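Local coordinates for protein poly A polymerase (Aquifex aeolicus, PDB 4WBY) that adds the terminal adenosine to tRNA ending in CC, completing the 3' CCA end with ATP as substrate and magnesium as cofactor, at residues L341-E346 / E350-Y355. Sequence-based numbering, arbitrary orientation.
Sequences LLMLEE and EKIKLY
Met-343 and Ile-352 mark the nearest approach of the two backbones, with 6.5 Å between CA of Met-343 and CA of Ile-352. A type I beta turn from Leu-342 to Glu-345 leads the chain from helix 336-342 toward helix 349-359, which carries the bond from Leu-354 N to Glu-350 O. No direct hydrogen bond joins the segments; one water bridges them, donating to Glu-346 O at 2.7 Å and accepting from Glu-350 N. The direct contact is apolar and centred on Ile-352. Its CG1 lies anti to the carbonyl carbon (chi1 -48°) and against both partners, while CG2 takes the place anti to the backbone N. CD1 reaches CB of Leu-342 at 3.8 Å, the two side chains crossing at about a right angle. CG2 and CB face the methionine: Met-343 CG sits 3.6 Å from Ile-352 CB, and SD follows at 4.0 Å from Ile-352 CG2. Shortening Ile-352 to an alanine would probably open a gap beside Leu-342 and Met-343 SD, though CB could still touch Met-343 CG. Leu-311 and Leu-318 of helix 311-320 touch Leu-342 and Ile-352 respectively, and Trp-258 of helix 243-262 packs on Met-343. The arrangement is two consecutive helices joined by a short connection, with Leu-342, Met-343 and Ile-352 buried among neighbouring helices in the all-helical part of this C-terminal piece of the enzyme, away from the ATP site.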
ATOM      1  N   LEU A 341       2.812  20.209   2.308  1.00 22.39           N
ATOM      2  CA  LEU A 341       2.333  20.788   1.055  1.00 24.95           C
ATOM      3  C   LEU A 341       2.904  22.194   0.846  1.00 24.93           C
ATOM      4  O   LEU A 341       3.301  22.558  -0.263  1.00 24.05           O
ATOM      5  CB  LEU A 341       0.804  20.822   1.032  1.00 30.32           C
ATOM      6  CG  LEU A 341       0.059  19.890   0.073  1.00 35.86           C
ATOM      7  CD1 LEU A 341       0.830  18.607  -0.224  1.00 32.94           C
ATOM      8  CD2 LEU A 341      -1.327  19.580   0.615  1.00 34.11           C
ATOM      9  N   LEU A 342       2.959  22.973   1.924  1.00 24.54           N
ATOM     10  CA  LEU A 342       3.502  24.325   1.865  1.00 23.60           C
ATOM     11  C   LEU A 342       4.977  24.311   1.482  1.00 25.22           C
ATOM     12  O   LEU A 342       5.468  25.253   0.860  1.00 27.82           O
ATOM     13  CB  LEU A 342       3.301  25.047   3.207  1.00 23.13           C
ATOM     14  CG  LEU A 342       1.876  25.561   3.453  1.00 24.31           C
ATOM     15  CD1 LEU A 342       1.659  25.859   4.924  1.00 25.48           C
ATOM     16  CD2 LEU A 342       1.569  26.802   2.619  1.00 25.48           C
ATOM     17  N   MET A 343       5.678  23.236   1.832  1.00 24.09           N
ATOM     18  CA  MET A 343       7.094  23.125   1.497  1.00 25.94           C
ATOM     19  C   MET A 343       7.348  22.885   0.012  1.00 26.93           C
ATOM     20  O   MET A 343       8.493  22.910  -0.426  1.00 27.11           O
ATOM     21  CB  MET A 343       7.742  22.017   2.316  1.00 26.12           C
ATOM     22  CG  MET A 343       7.890  22.397   3.775  1.00 26.55           C
ATOM     23  SD  MET A 343       8.723  21.141   4.750  1.00 28.29           S
ATOM     24  CE  MET A 343      10.324  21.085   3.956  1.00 28.74           C
ATOM     25  N   LEU A 344       6.286  22.661  -0.756  1.00 24.79           N
ATOM     26  CA  LEU A 344       6.398  22.585  -2.213  1.00 25.05           C
ATOM     27  C   LEU A 344       6.534  23.970  -2.832  1.00 27.67           C
ATOM     28  O   LEU A 344       6.865  24.098  -4.011  1.00 30.69           O
ATOM     29  CB  LEU A 344       5.188  21.871  -2.812  1.00 26.15           C
ATOM     30  CG  LEU A 344       4.978  20.447  -2.301  1.00 26.72           C
ATOM     31  CD1 LEU A 344       3.690  19.848  -2.848  1.00 28.50           C
ATOM     32  CD2 LEU A 344       6.174  19.579  -2.676  1.00 29.21           C
ATOM     33  N   GLU A 345       6.250  25.001  -2.043  1.00 26.92           N
ATOM     34  CA  GLU A 345       6.446  26.376  -2.482  1.00 30.09           C
ATOM     35  C   GLU A 345       7.833  26.826  -2.054  1.00 31.36           C
ATOM     36  O   GLU A 345       8.091  27.002  -0.865  1.00 31.30           O
ATOM     37  CB  GLU A 345       5.382  27.299  -1.888  1.00 31.85           C
ATOM     38  CG  GLU A 345       3.966  26.755  -1.974  1.00 34.81           C
ATOM     39  CD  GLU A 345       3.461  26.683  -3.394  1.00 39.05           C
ATOM     40  OE1 GLU A 345       3.878  27.530  -4.212  1.00 40.27           O
ATOM     41  OE2 GLU A 345       2.648  25.783  -3.692  1.00 39.64           O
ATOM     42  N   GLU A 346       8.724  27.016  -3.021  1.00 35.11           N
ATOM     43  CA  GLU A 346      10.128  27.273  -2.716  1.00 38.98           C
ATOM     44  C   GLU A 346      10.320  28.492  -1.812  1.00 39.52           C
ATOM     45  O   GLU A 346      11.197  28.502  -0.949  1.00 39.84           O
ATOM     46  CB  GLU A 346      10.927  27.449  -4.012  1.00 44.46           C
ATOM     47  CG  GLU A 346      12.430  27.618  -3.806  1.00 52.60           C
ATOM     48  CD  GLU A 346      13.091  26.396  -3.180  1.00 58.85           C
ATOM     49  OE1 GLU A 346      12.481  25.302  -3.186  1.00 63.67           O
ATOM     50  OE2 GLU A 346      14.230  26.533  -2.681  1.00 58.76           O
ATOM     51  N   GLU A 350      11.531  27.367   3.670  1.00 36.99           N
ATOM     52  CA  GLU A 350      12.392  27.606   4.823  1.00 35.55           C
ATOM     53  C   GLU A 350      11.616  28.096   6.045  1.00 34.74           C
ATOM     54  O   GLU A 350      12.001  27.819   7.182  1.00 36.02           O
ATOM     55  CB  GLU A 350      13.492  28.599   4.454  1.00 34.13           C
ATOM     56  CG  GLU A 350      14.517  28.013   3.493  1.00 34.04           C
ATOM     57  CD  GLU A 350      15.085  26.695   3.998  1.00 34.46           C
ATOM     58  OE1 GLU A 350      15.496  26.637   5.175  1.00 39.31           O
ATOM     59  OE2 GLU A 350      15.098  25.709   3.226  1.00 38.47           O
ATOM     60  N   LYS A 351      10.523  28.813   5.811  1.00 34.17           N
ATOM     61  CA  LYS A 351       9.657  29.237   6.905  1.00 34.48           C
ATOM     62  C   LYS A 351       9.008  28.033   7.577  1.00 32.43           C
ATOM     63  O   LYS A 351       8.854  28.011   8.797  1.00 32.99           O
ATOM     64  CB  LYS A 351       8.585  30.210   6.406  1.00 36.12           C
ATOM     65  CG  LYS A 351       9.091  31.625   6.204  1.00 38.03           C
ATOM     66  CD  LYS A 351       8.070  32.495   5.492  1.00 40.72           C
ATOM     67  CE  LYS A 351       8.604  33.911   5.313  1.00 43.75           C
ATOM     68  NZ  LYS A 351       7.680  34.776   4.528  1.00 45.20           N
ATOM     69  N   ILE A 352       8.634  27.030   6.787  1.00 31.17           N
ATOM     70  CA  ILE A 352       8.027  25.829   7.348  1.00 30.06           C
ATOM     71  C   ILE A 352       9.063  25.054   8.150  1.00 29.91           C
ATOM     72  O   ILE A 352       8.791  24.574   9.250  1.00 30.68           O
ATOM     73  CB  ILE A 352       7.446  24.906   6.258  1.00 28.52           C
ATOM     74  CG1 ILE A 352       6.580  25.704   5.275  1.00 31.34           C
ATOM     75  CG2 ILE A 352       6.657  23.774   6.897  1.00 30.72           C
ATOM     76  CD1 ILE A 352       5.468  26.478   5.936  1.00 34.51           C
ATOM     77  N   LYS A 353      10.256  24.938   7.580  1.00 30.87           N
ATOM     78  CA  LYS A 353      11.344  24.218   8.217  1.00 33.50           C
ATOM     79  C   LYS A 353      11.688  24.873   9.547  1.00 36.29           C
ATOM     80  O   LYS A 353      11.949  24.191  10.537  1.00 35.92           O
ATOM     81  CB  LYS A 353      12.561  24.181   7.294  1.00 37.25           C
ATOM     82  CG  LYS A 353      13.765  23.446   7.848  1.00 47.63           C
ATOM     83  CD  LYS A 353      14.879  23.387   6.814  1.00 53.62           C
ATOM     84  CE  LYS A 353      16.111  22.672   7.353  1.00 56.04           C
ATOM     85  NZ  LYS A 353      16.760  23.425   8.465  1.00 55.63           N
ATOM     86  N   LEU A 354      11.665  26.201   9.563  1.00 37.55           N
ATOM     87  CA  LEU A 354      11.940  26.958  10.781  1.00 38.33           C
ATOM     88  C   LEU A 354      10.869  26.697  11.832  1.00 35.66           C
ATOM     89  O   LEU A 354      11.177  26.515  13.011  1.00 38.79           O
ATOM     90  CB  LEU A 354      12.032  28.454  10.483  1.00 40.86           C
ATOM     91  CG  LEU A 354      12.340  29.341  11.692  1.00 43.73           C
ATOM     92  CD1 LEU A 354      13.728  29.035  12.242  1.00 44.18           C
ATOM     93  CD2 LEU A 354      12.213  30.818  11.336  1.00 44.97           C
ATOM     94  N   TYR A 355       9.611  26.683  11.407  1.00 33.37           N
ATOM     95  CA  TYR A 355       8.525  26.379  12.326  1.00 30.52           C
ATOM     96  C   TYR A 355       8.707  24.997  12.938  1.00 32.76           C
ATOM     97  O   TYR A 355       8.580  24.825  14.148  1.00 33.10           O
ATOM     98  CB  TYR A 355       7.172  26.453  11.630  1.00 29.49           C
ATOM     99  CG  TYR A 355       6.052  25.974  12.523  1.00 28.86           C
ATOM    100  CD1 TYR A 355       5.547  26.788  13.524  1.00 29.84           C
ATOM    101  CD2 TYR A 355       5.518  24.700  12.380  1.00 29.04           C
ATOM    102  CE1 TYR A 355       4.538  26.354  14.352  1.00 31.04           C
ATOM    103  CE2 TYR A 355       4.504  24.254  13.208  1.00 30.74           C
ATOM    104  CZ  TYR A 355       4.018  25.091  14.191  1.00 32.33           C
ATOM    105  OH  TYR A 355       3.010  24.666  15.022  1.00 35.54           O
TER
HETATM  106  O   HOH W   1      12.175  29.117   1.441  1.00 38.53           O